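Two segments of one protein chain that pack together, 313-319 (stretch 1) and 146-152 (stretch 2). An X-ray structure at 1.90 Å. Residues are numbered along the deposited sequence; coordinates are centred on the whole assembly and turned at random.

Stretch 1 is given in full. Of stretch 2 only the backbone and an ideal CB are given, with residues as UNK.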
# COMPACT_ATOMS: atom_id res chain seq x y z
N ILE A 313 -5.77 -13.93 0.64
CA ILE A 313 -5.74 -12.53 0.26
C ILE A 313 -4.29 -12.12 0.05
O ILE A 313 -3.50 -12.10 0.97
CB ILE A 313 -6.36 -11.60 1.33
CG1 ILE A 313 -7.73 -12.12 1.77
CG2 ILE A 313 -6.48 -10.19 0.79
CD1 ILE A 313 -8.33 -11.30 2.93
N VAL A 314 -3.95 -11.80 -1.19
CA VAL A 314 -2.56 -11.62 -1.55
C VAL A 314 -2.34 -10.27 -2.20
O VAL A 314 -2.93 -9.97 -3.25
CB VAL A 314 -2.07 -12.78 -2.48
CG1 VAL A 314 -0.57 -12.64 -2.75
CG2 VAL A 314 -2.33 -14.10 -1.82
N GLN A 315 -1.55 -9.44 -1.55
CA GLN A 315 -1.13 -8.18 -2.14
C GLN A 315 0.30 -8.26 -2.64
O GLN A 315 1.17 -8.77 -1.95
CB GLN A 315 -1.27 -7.03 -1.14
CG GLN A 315 -0.94 -5.67 -1.73
CD GLN A 315 -1.13 -4.56 -0.73
OE1 GLN A 315 -2.22 -3.99 -0.63
NE2 GLN A 315 -0.07 -4.23 0.01
N LYS A 316 0.53 -7.73 -3.83
CA LYS A 316 1.90 -7.57 -4.30
C LYS A 316 2.06 -6.20 -4.88
O LYS A 316 1.19 -5.72 -5.61
CB LYS A 316 2.23 -8.62 -5.36
CG LYS A 316 3.71 -8.70 -5.69
CD LYS A 316 4.00 -9.96 -6.49
CE LYS A 316 5.51 -10.20 -6.61
NZ LYS A 316 5.84 -11.53 -7.19
N SER A 317 3.17 -5.55 -4.54
CA SER A 317 3.43 -4.19 -4.98
C SER A 317 4.93 -3.93 -5.01
O SER A 317 5.71 -4.67 -4.41
CB SER A 317 2.74 -3.19 -4.04
OG SER A 317 3.39 -3.14 -2.78
N PHE A 318 5.33 -2.89 -5.74
CA PHE A 318 6.71 -2.44 -5.73
C PHE A 318 6.77 -0.92 -5.82
O PHE A 318 5.78 -0.26 -6.17
CB PHE A 318 7.50 -3.04 -6.90
CG PHE A 318 7.12 -2.48 -8.23
CD1 PHE A 318 6.00 -2.96 -8.90
CD2 PHE A 318 7.88 -1.49 -8.82
CE1 PHE A 318 5.65 -2.44 -10.13
CE2 PHE A 318 7.53 -0.97 -10.05
CZ PHE A 318 6.42 -1.45 -10.71
N ILE A 319 7.94 -0.40 -5.48
CA ILE A 319 8.23 1.01 -5.62
C ILE A 319 9.67 1.13 -6.09
O ILE A 319 10.56 0.36 -5.69
CB ILE A 319 8.07 1.77 -4.30
CG1 ILE A 319 8.23 3.28 -4.53
CG2 ILE A 319 9.11 1.26 -3.29
CD1 ILE A 319 7.95 4.13 -3.30
N UNK A 146 2.89 -5.89 -17.33
CA UNK A 146 3.91 -6.92 -17.07
C UNK A 146 4.93 -6.56 -15.99
O UNK A 146 5.92 -7.27 -15.82
CB UNK A 146 4.66 -7.22 -18.37
N UNK A 147 4.65 -5.50 -15.23
CA UNK A 147 5.52 -5.03 -14.15
C UNK A 147 5.41 -5.90 -12.89
O UNK A 147 6.32 -5.90 -12.04
CB UNK A 147 5.18 -3.58 -13.81
N UNK A 148 4.30 -6.61 -12.75
CA UNK A 148 4.06 -7.44 -11.57
C UNK A 148 3.78 -8.88 -11.99
O UNK A 148 2.77 -9.18 -12.63
CB UNK A 148 2.89 -6.89 -10.75
N UNK A 149 4.69 -9.76 -11.63
CA UNK A 149 4.65 -11.12 -12.13
C UNK A 149 4.56 -12.10 -10.99
O UNK A 149 4.95 -11.79 -9.85
CB UNK A 149 5.88 -11.42 -12.99
N UNK A 150 4.01 -13.28 -11.28
CA UNK A 150 3.99 -14.37 -10.34
C UNK A 150 3.42 -13.99 -8.99
O UNK A 150 3.98 -14.34 -7.95
CB UNK A 150 5.41 -14.92 -10.16
N UNK A 151 2.32 -13.26 -9.00
CA UNK A 151 1.68 -12.87 -7.76
C UNK A 151 1.25 -14.09 -6.96
O UNK A 151 1.56 -14.22 -5.78
CB UNK A 151 0.48 -11.97 -8.04
N UNK A 152 0.51 -14.99 -7.62
CA UNK A 152 -0.03 -16.20 -6.99
C UNK A 152 1.00 -17.32 -7.09
O UNK A 152 1.46 -17.66 -8.18
CB UNK A 152 -1.35 -16.62 -7.64

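Stretch 1 is a β-strand whose alternate residues Val314, Lys316 and Phe318 direct their side chains at stretch 2, an irregular segment that runs roughly antiparallel to it, the two directions lying 155° apart.

Position 146 has a positive phi (61°), a conformation that glycine, asparagine or aspartate adopt most readily, and its ideal CB has nothing of the strand within 5.5 Å. The backbone alone suggests one of these, but the deposited residue is His146, which makes no contact with stretch 1.

At position 147 the CB points toward the strand and lies 3.9 Å from Phe318 CE1. A methylene here meets the aromatic ring, so many side chains would serve, including a long polar one able to turn off into space. The residue is Lys147: its CB is 3.8 Å from Phe318 CE1, while the end of the chain leads away.

Position 148 also points toward the strand, its CB 5.3 Å from Phe318 CE1 and 5.4 Å from Lys316 CD. The gap between the ring and the lysine methylenes calls for a medium-sized apolar group; leucine, isoleucine or methionine would suit, and phi/psi of -124/113° is comfortable for a β-branched residue. Ile148 occupies it: its CG1 meets the edge of the Phe318 ring, 3.8 Å from CE1, its CG2 lies 4.0 Å from Lys316 CD, and its CD1 is 3.8 Å from Lys316 O.

The CB of position 149 points away, so the side chain is little constrained and a polar one is reasonable. The backbone matters more: the extended Lys316 brings NZ to 2.8 Å from the carbonyl O of this residue, a hydrogen bond that does not use the side chain at 149. It is Gln149, whose NE2 makes a weak hydrogen bond to His146 O, 3.4 Å away.

Position 150 has left-handed angles (52/45°), favouring glycine, asparagine or aspartate. Its CB lies sideways, 4.5 Å from Lys316 NZ. Asn150 fits the backbone; its side-chain end leads away, and its backbone O accepts a weak hydrogen bond from Lys316 NZ at 3.5 Å.

At position 151 the CB is sideways, 4.3 Å from Lys316 CD and 5.4 Å from Val314 CG1. A branched or flexible apolar chain, leucine or methionine, could bend back over both. Leu151 does so with chi1 t: CD2 packs 3.4 Å from Val314 CG1, and CD1 sits 3.7 Å from Lys316 CB.

Position 152 points away, and stretch 1 imposes no choice; Val152 makes no contact with it.

Stretch 2, residues 146-152: HKIQNLV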
# COMPACT_ATOMS: atom_id res chain seq x y z
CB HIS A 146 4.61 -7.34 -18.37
CG HIS A 146 3.67 -7.92 -19.38
ND1 HIS A 146 3.58 -9.27 -19.63
CD2 HIS A 146 2.77 -7.33 -20.20
CE1 HIS A 146 2.67 -9.49 -20.56
NE2 HIS A 146 2.16 -8.33 -20.92
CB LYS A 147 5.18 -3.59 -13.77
CG LYS A 147 5.32 -2.55 -14.89
CD LYS A 147 6.77 -2.32 -15.29
CE LYS A 147 6.98 -0.94 -15.92
NZ LYS A 147 5.79 -0.49 -16.70
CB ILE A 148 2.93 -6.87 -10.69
CG1 ILE A 148 3.36 -5.52 -10.12
CG2 ILE A 148 2.57 -7.86 -9.57
CD1 ILE A 148 2.40 -4.92 -9.11
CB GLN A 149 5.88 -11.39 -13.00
CG GLN A 149 5.96 -10.50 -14.23
CD GLN A 149 7.03 -10.93 -15.21
OE1 GLN A 149 7.90 -11.74 -14.88
NE2 GLN A 149 6.98 -10.40 -16.43
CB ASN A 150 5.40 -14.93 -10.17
CG ASN A 150 5.90 -15.58 -11.43
OD1 ASN A 150 5.49 -16.70 -11.76
ND2 ASN A 150 6.76 -14.89 -12.18
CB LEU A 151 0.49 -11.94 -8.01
CG LEU A 151 -0.12 -11.31 -6.75
CD1 LEU A 151 -0.75 -9.95 -7.06
CD2 LEU A 151 -1.13 -12.26 -6.12
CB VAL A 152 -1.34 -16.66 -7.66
CG1 VAL A 152 -1.83 -18.00 -7.06
CG2 VAL A 152 -2.43 -15.59 -7.54
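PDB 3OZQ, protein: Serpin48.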